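Local coordinates for protein Thf1 (Thermosynechococcus elongatus, PDB 5MJR), which may take part in photosynthetic membrane biogenesis and is linked to the FtsH protease complex involved in photosystem II repair in cyanobacteria, at residues R45-E48 and E49-E53; S124-L127 and D128-S132. All coordinates share one frame; numbering follows the deposited sequence.

Following the chain from the N terminus, helix 24-34 comes first, and interaction 1 then lies within helix 41-58, joining consecutive turns at 45-48 and 49-53. Helices 67-80, 90-100 and 105-113 follow before interaction 2 does the same in helix 123-131, between 124-127 and 128-132. Each contact is local and closes no long loop; the two run in series, neither nesting nor crossing. Their centres lie about 35 Å apart, on opposite sides of the centre of this all-helical chain, and their nearest atoms about 23 Å. Interaction 1 belongs to packing against helices 24-34, 67-80 and 90-100; interaction 2 faces helix 171-178 and the loop residues Leu-139, Leu-163 and Ile-182.

Interaction 1. Residues R45-E48 and E49-E53; sequences RFIE and ELLVE
Arg-45 O accepts the amide of Glu-49 at 3.0 Å, the first of four successive i to i+4 bonds that run from residue 45 to 52 in the regular alpha-helix 41-58; Glu-53 N to Glu-49 O continues the series. Phe-46 O, Ile-47 O and Glu-48 O accept from Leu-50 N, Leu-51 N and Val-52 N in turn. The bond from Leu-51 N to Ile-47 O is the shortest of the four, 2.8 Å with an N-H...O angle of 160°. In this all-helical fold the helix is amphipathic. On its buried side Ile-47 CG2 meets Leu-51 CD1 at 4.2 Å, one turn apart, and both side chains rest on Phe-31 of helix 24-34 and on helix 90-100. Leu-51 CG stands beside its own N (chi1 -76°), which brings CG within 3.4 Å of Ile-47 O. Leu-50 touches Leu-97 and Phe-80, whose ring also meets Phe-46 with the planes at about 50°. Glu-48 turns to helix 24-34, where OE1 forms a salt bridge with Lys-28 and OE2 a hydrogen bond with Tyr-32; both carboxylate oxygens are thus satisfied by a neighbouring helix. The exposed Arg-45 and Glu-49 have opposite charges but make no salt bridge, with Arg-45 NE and Glu-49 OE2 6.8 Å apart. Glu-49 packs CB and CG against the carbonyl oxygen of Arg-45, CG lying 3.3 Å from Arg-45 O. Val-52 sets one branch in the same way: CG2, anti to its carbonyl carbon, lies 3.3 Å from Glu-48 O.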
ATOM      1  N   ARG A  45       6.234   5.324 -16.341  1.00 10.94           N
ATOM      2  CA  ARG A  45       5.269   4.299 -16.548  1.00 11.99           C
ATOM      3  C   ARG A  45       4.668   3.798 -15.188  1.00 11.12           C
ATOM      4  O   ARG A  45       3.462   3.670 -15.020  1.00 12.54           O
ATOM      5  CB  ARG A  45       5.846   3.112 -17.318  1.00 14.09           C
ATOM      6  CG  ARG A  45       6.205   3.344 -18.740  1.00 23.36           C
ATOM      7  CD  ARG A  45       6.497   2.092 -19.608  1.00 30.80           C
ATOM      8  NE  ARG A  45       7.809   1.448 -19.314  1.00 29.71           N
ATOM      9  CZ  ARG A  45       9.001   1.868 -19.817  1.00 38.87           C
ATOM     10  NH1 ARG A  45       9.086   2.932 -20.645  1.00 43.20           N
ATOM     11  NH2 ARG A  45      10.140   1.202 -19.549  1.00 34.60           N
ATOM     12  N   PHE A  46       5.535   3.543 -14.188  1.00 10.97           N
ATOM     13  CA  PHE A  46       5.097   3.047 -12.884  1.00 11.89           C
ATOM     14  C   PHE A  46       4.289   4.114 -12.156  1.00 10.95           C
ATOM     15  O   PHE A  46       3.223   3.829 -11.548  1.00 10.95           O
ATOM     16  CB  PHE A  46       6.302   2.554 -12.090  1.00 12.73           C
ATOM     17  CG  PHE A  46       6.747   1.156 -12.422  1.00 18.67           C
ATOM     18  CD1 PHE A  46       7.418   0.857 -13.559  1.00 18.15           C
ATOM     19  CD2 PHE A  46       6.463   0.143 -11.524  1.00 21.52           C
ATOM     20  CE1 PHE A  46       7.774  -0.480 -13.905  1.00 20.68           C
ATOM     21  CE2 PHE A  46       6.862  -1.153 -11.753  1.00 24.48           C
ATOM     22  CZ  PHE A  46       7.516  -1.482 -12.990  1.00 23.11           C
ATOM     23  N   ILE A  47       4.750   5.369 -12.190  1.00  9.63           N
ATOM     24  CA  ILE A  47       4.074   6.444 -11.492  1.00  9.39           C
ATOM     25  C   ILE A  47       2.715   6.713 -12.091  1.00  9.81           C
ATOM     26  O   ILE A  47       1.698   6.838 -11.358  1.00 10.48           O
ATOM     27  CB  ILE A  47       4.939   7.712 -11.435  1.00 10.93           C
ATOM     28  CG1 ILE A  47       6.192   7.473 -10.597  1.00 12.36           C
ATOM     29  CG2 ILE A  47       4.149   8.899 -10.936  1.00 13.43           C
ATOM     30  CD1 ILE A  47       7.298   8.466 -10.910  1.00 15.66           C
ATOM     31  N   GLU A  48       2.613   6.759 -13.422  1.00 11.19           N
ATOM     32  CA  GLU A  48       1.310   6.986 -14.033  1.00 11.24           C
ATOM     33  C   GLU A  48       0.348   5.790 -13.763  1.00 10.62           C
ATOM     34  O   GLU A  48      -0.858   6.025 -13.595  1.00 11.75           O
ATOM     35  CB  GLU A  48       1.437   7.326 -15.525  1.00 11.68           C
ATOM     36  CG  GLU A  48       2.104   8.694 -15.773  1.00 11.88           C
ATOM     37  CD  GLU A  48       2.049   9.178 -17.223  1.00 14.11           C
ATOM     38  OE1 GLU A  48       1.397   8.505 -18.061  1.00 18.42           O
ATOM     39  OE2 GLU A  48       2.766  10.215 -17.452  1.00 17.74           O
ATOM     40  N   GLU A  49       0.875   4.540 -13.770  1.00 10.26           N
ATOM     41  CA  GLU A  49       0.019   3.405 -13.452  1.00 12.94           C
ATOM     42  C   GLU A  49      -0.530   3.592 -11.997  1.00 10.04           C
ATOM     43  O   GLU A  49      -1.726   3.328 -11.782  1.00 11.26           O
ATOM     44  CB  GLU A  49       0.781   2.090 -13.579  1.00 15.93           C
ATOM     45  CG  GLU A  49       0.934   1.535 -14.977  1.00 22.82           C
ATOM     46  CD  GLU A  49       1.511   0.109 -15.042  1.00 37.11           C
ATOM     47  OE1 GLU A  49       1.459  -0.611 -14.017  1.00 39.83           O
ATOM     48  OE2 GLU A  49       1.994  -0.226 -16.164  1.00 47.05           O
ATOM     49  N   LEU A  50       0.273   3.998 -11.077  1.00 10.19           N
ATOM     50  CA  LEU A  50      -0.155   4.203  -9.678  1.00 10.02           C
ATOM     51  C   LEU A  50      -1.193   5.344  -9.620  1.00  9.27           C
ATOM     52  O   LEU A  50      -2.182   5.266  -8.890  1.00 10.49           O
ATOM     53  CB  LEU A  50       1.035   4.398  -8.754  1.00 11.24           C
ATOM     54  CG  LEU A  50       0.723   4.431  -7.269  1.00 10.78           C
ATOM     55  CD1 LEU A  50      -0.009   3.178  -6.752  1.00 12.78           C
ATOM     56  CD2 LEU A  50       1.978   4.716  -6.514  1.00 11.33           C
ATOM     57  N   LEU A  51      -0.891   6.443 -10.366  1.00  9.27           N
ATOM     58  CA  LEU A  51      -1.843   7.583 -10.355  1.00  9.54           C
ATOM     59  C   LEU A  51      -3.220   7.107 -10.839  1.00  9.37           C
ATOM     60  O   LEU A  51      -4.249   7.516 -10.267  1.00 10.24           O
ATOM     61  CB  LEU A  51      -1.320   8.727 -11.296  1.00 11.99           C
ATOM     62  CG  LEU A  51      -0.190   9.561 -10.741  1.00 12.67           C
ATOM     63  CD1 LEU A  51       0.324  10.455 -11.878  1.00 17.34           C
ATOM     64  CD2 LEU A  51      -0.647  10.505  -9.607  1.00 13.73           C
ATOM     65  N   VAL A  52      -3.266   6.332 -11.908  1.00  8.67           N
ATOM     66  CA  VAL A  52      -4.519   5.825 -12.418  1.00  8.81           C
ATOM     67  C   VAL A  52      -5.231   4.909 -11.393  1.00  9.43           C
ATOM     68  O   VAL A  52      -6.431   5.025 -11.159  1.00 10.83           O
ATOM     69  CB  VAL A  52      -4.335   5.098 -13.771  1.00  9.77           C
ATOM     70  CG1 VAL A  52      -5.576   4.362 -14.218  1.00 13.05           C
ATOM     71  CG2 VAL A  52      -3.854   6.131 -14.853  1.00 11.19           C
ATOM     72  N   GLU A  53      -4.429   3.982 -10.839  1.00  9.25           N
ATOM     73  CA  GLU A  53      -4.991   3.008  -9.882  1.00  9.97           C
ATOM     74  C   GLU A  53      -5.633   3.711  -8.707  1.00  8.91           C
ATOM     75  O   GLU A  53      -6.783   3.350  -8.342  1.00 10.42           O
ATOM     76  CB  GLU A  53      -3.824   2.071  -9.438  1.00 11.26           C
ATOM     77  CG  GLU A  53      -4.274   0.989  -8.502  1.00 13.21           C
ATOM     78  CD  GLU A  53      -3.160   0.069  -8.087  1.00 15.14           C
ATOM     79  OE1 GLU A  53      -1.957   0.477  -8.186  1.00 15.85           O
ATOM     80  OE2 GLU A  53      -3.449  -1.067  -7.625  1.00 16.30           O
TER

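Interaction 2. Residues S124-L127 and D128-S132; sequences SQIL and DELNS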
ATOM      1  N   SER A 124       0.167 -14.667  17.246  1.00 19.16           N
ATOM      2  CA  SER A 124      -0.863 -15.012  18.217  1.00 20.12           C
ATOM      3  C   SER A 124      -1.419 -13.767  18.942  1.00 18.55           C
ATOM      4  O   SER A 124      -2.628 -13.702  19.247  1.00 19.18           O
ATOM      5  CB  SER A 124      -0.270 -15.959  19.268  1.00 20.36           C
ATOM      6  OG  SER A 124       0.835 -15.445  19.918  1.00 28.00           O
ATOM      7  N   GLN A 125      -0.567 -12.788  19.246  1.00 19.38           N
ATOM      8  CA  GLN A 125      -1.027 -11.581  19.936  1.00 21.31           C
ATOM      9  C   GLN A 125      -1.900 -10.685  19.033  1.00 17.28           C
ATOM     10  O   GLN A 125      -2.871 -10.092  19.533  1.00 18.65           O
ATOM     11  CB  GLN A 125       0.182 -10.740  20.461  1.00 27.24           C
ATOM     12  CG  GLN A 125       0.830 -11.324  21.653  1.00 34.48           C
ATOM     13  CD  GLN A 125       2.105 -10.600  22.072  1.00 44.75           C
ATOM     14  OE1 GLN A 125       2.749  -9.822  21.266  1.00 36.76           O
ATOM     15  NE2 GLN A 125       2.495 -10.852  23.331  1.00 49.97           N
ATOM     16  N   ILE A 126      -1.578 -10.636  17.755  1.00 15.09           N
ATOM     17  CA  ILE A 126      -2.397  -9.937  16.758  1.00 13.25           C
ATOM     18  C   ILE A 126      -3.775 -10.608  16.663  1.00 12.11           C
ATOM     19  O   ILE A 126      -4.839  -9.924  16.610  1.00 12.92           O
ATOM     20  CB  ILE A 126      -1.654  -9.942  15.420  1.00 13.01           C
ATOM     21  CG1 ILE A 126      -0.313  -9.162  15.516  1.00 14.62           C
ATOM     22  CG2 ILE A 126      -2.520  -9.334  14.332  1.00 13.08           C
ATOM     23  CD1 ILE A 126      -0.399  -7.771  16.035  1.00 14.77           C
ATOM     24  N   LEU A 127      -3.808 -11.930  16.578  1.00 15.69           N
ATOM     25  CA  LEU A 127      -5.064 -12.671  16.476  1.00 15.02           C
ATOM     26  C   LEU A 127      -5.908 -12.407  17.763  1.00 15.13           C
ATOM     27  O   LEU A 127      -7.089 -12.211  17.656  1.00 15.84           O
ATOM     28  CB  LEU A 127      -4.791 -14.133  16.281  1.00 16.83           C
ATOM     29  CG  LEU A 127      -4.062 -14.566  15.013  1.00 18.14           C
ATOM     30  CD1 LEU A 127      -3.648 -16.039  14.950  1.00 22.87           C
ATOM     31  CD2 LEU A 127      -4.897 -14.284  13.770  1.00 22.03           C
ATOM     32  N   ASP A 128      -5.274 -12.408  18.929  1.00 16.48           N
ATOM     33  CA  ASP A 128      -5.998 -12.178  20.155  1.00 18.44           C
ATOM     34  C   ASP A 128      -6.666 -10.763  20.149  1.00 17.76           C
ATOM     35  O   ASP A 128      -7.812 -10.581  20.532  1.00 16.74           O
ATOM     36  CB  ASP A 128      -5.086 -12.269  21.350  1.00 23.18           C
ATOM     37  CG  ASP A 128      -4.714 -13.695  21.718  1.00 30.15           C
ATOM     38  OD1 ASP A 128      -5.412 -14.629  21.199  1.00 40.56           O
ATOM     39  OD2 ASP A 128      -3.770 -13.863  22.553  1.00 48.43           O
ATOM     40  N   GLU A 129      -5.928  -9.753  19.630  1.00 15.68           N
ATOM     41  CA  GLU A 129      -6.463  -8.399  19.558  1.00 17.57           C
ATOM     42  C   GLU A 129      -7.618  -8.315  18.558  1.00 15.95           C
ATOM     43  O   GLU A 129      -8.680  -7.733  18.841  1.00 16.16           O
ATOM     44  CB  GLU A 129      -5.343  -7.448  19.240  1.00 17.86           C
ATOM     45  CG  GLU A 129      -5.769  -6.067  19.452  1.00 20.22           C
ATOM     46  CD  GLU A 129      -4.664  -4.964  19.368  1.00 21.00           C
ATOM     47  OE1 GLU A 129      -3.425  -5.232  19.480  1.00 25.21           O
ATOM     48  OE2 GLU A 129      -5.086  -3.804  19.303  1.00 20.29           O
ATOM     49  N   LEU A 130      -7.480  -8.956  17.404  1.00 13.05           N
ATOM     50  CA  LEU A 130      -8.596  -9.024  16.444  1.00 13.62           C
ATOM     51  C   LEU A 130      -9.824  -9.727  17.082  1.00 14.37           C
ATOM     52  O   LEU A 130     -10.965  -9.257  16.961  1.00 15.26           O
ATOM     53  CB  LEU A 130      -8.191  -9.653  15.173  1.00 13.78           C
ATOM     54  CG  LEU A 130      -7.178  -8.859  14.317  1.00 12.98           C
ATOM     55  CD1 LEU A 130      -6.537  -9.741  13.256  1.00 14.19           C
ATOM     56  CD2 LEU A 130      -7.827  -7.669  13.674  1.00 14.01           C
ATOM     57  N   ASN A 131      -9.543 -10.856  17.737  1.00 13.92           N
ATOM     58  CA  ASN A 131     -10.642 -11.660  18.263  1.00 16.32           C
ATOM     59  C   ASN A 131     -11.358 -10.964  19.467  1.00 16.77           C
ATOM     60  O   ASN A 131     -12.420 -11.405  19.880  1.00 22.70           O
ATOM     61  CB  ASN A 131     -10.083 -13.025  18.609  1.00 19.40           C
ATOM     62  CG  ASN A 131      -9.873 -13.844  17.376  1.00 20.12           C
ATOM     63  OD1 ASN A 131     -10.589 -13.682  16.373  1.00 22.41           O
ATOM     64  ND2 ASN A 131      -8.968 -14.769  17.460  1.00 23.44           N
ATOM     65  N   SER A 132     -10.749 -10.006  20.100  1.00 16.17           N
ATOM     66  CA  SER A 132     -11.355  -9.212  21.207  1.00 17.67           C
ATOM     67  C   SER A 132     -12.511  -8.404  20.673  1.00 16.33           C
ATOM     68  O   SER A 132     -13.322  -7.904  21.481  1.00 18.63           O
ATOM     69  CB  SER A 132     -10.255  -8.222  21.756  1.00 20.40           C
ATOM     70  OG  SER A 132     -10.141  -6.932  20.853  1.00 20.49           O
TER
HETATM   71  O   HOH W   1      -4.081 -16.193  19.482  1.00 40.58           O
HETATM   72  O   HOH W   2      -1.577  -7.250  19.583  1.00 31.75           O
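Ile-126 and Leu-130 lie side by side and point the same way, with CG2 of Ile-126 4.2 Å from CD1 of Leu-130. Their backbones are joined as well: Leu-130 N donates to Ile-126 O at 2.9 Å, nearly straight at 169°. Asp-128 N and Glu-129 N bond likewise to Ser-124 O and Gln-125 O. Two waters bridge the same carbonyls to carboxylates: one donates to Ser-124 O and Asp-128 OD1, the other to Glu-129 OE1 (2.7 Å) and, weakly, to Gln-125 O. This i to i+4 ladder makes up most of the short alpha-helix 123-131, with water added at two of its carbonyls. Asn-131 N reaches Leu-127 O at 2.8 Å, while Asn-131 ND2 is 3.2 Å from Leu-127 O, at an angle too poor for a hydrogen bond. Ser-132 OG donates to Glu-129 O at 2.6 Å, in the carbonyl plane on a lone pair, and is also bonded to Gln-134 N. Glu-129 OE2 is hydrogen-bonded to Ser-136 OG, so both carboxylate oxygens have partners; Arg-121 makes a long, weak ion pair with OE1. Farther out, Ile-126 packs on Leu-139 and Leu-163, Leu-130 on Ile-182, and Leu-127 on Gln-177 and Leu-178 of helix 171-178.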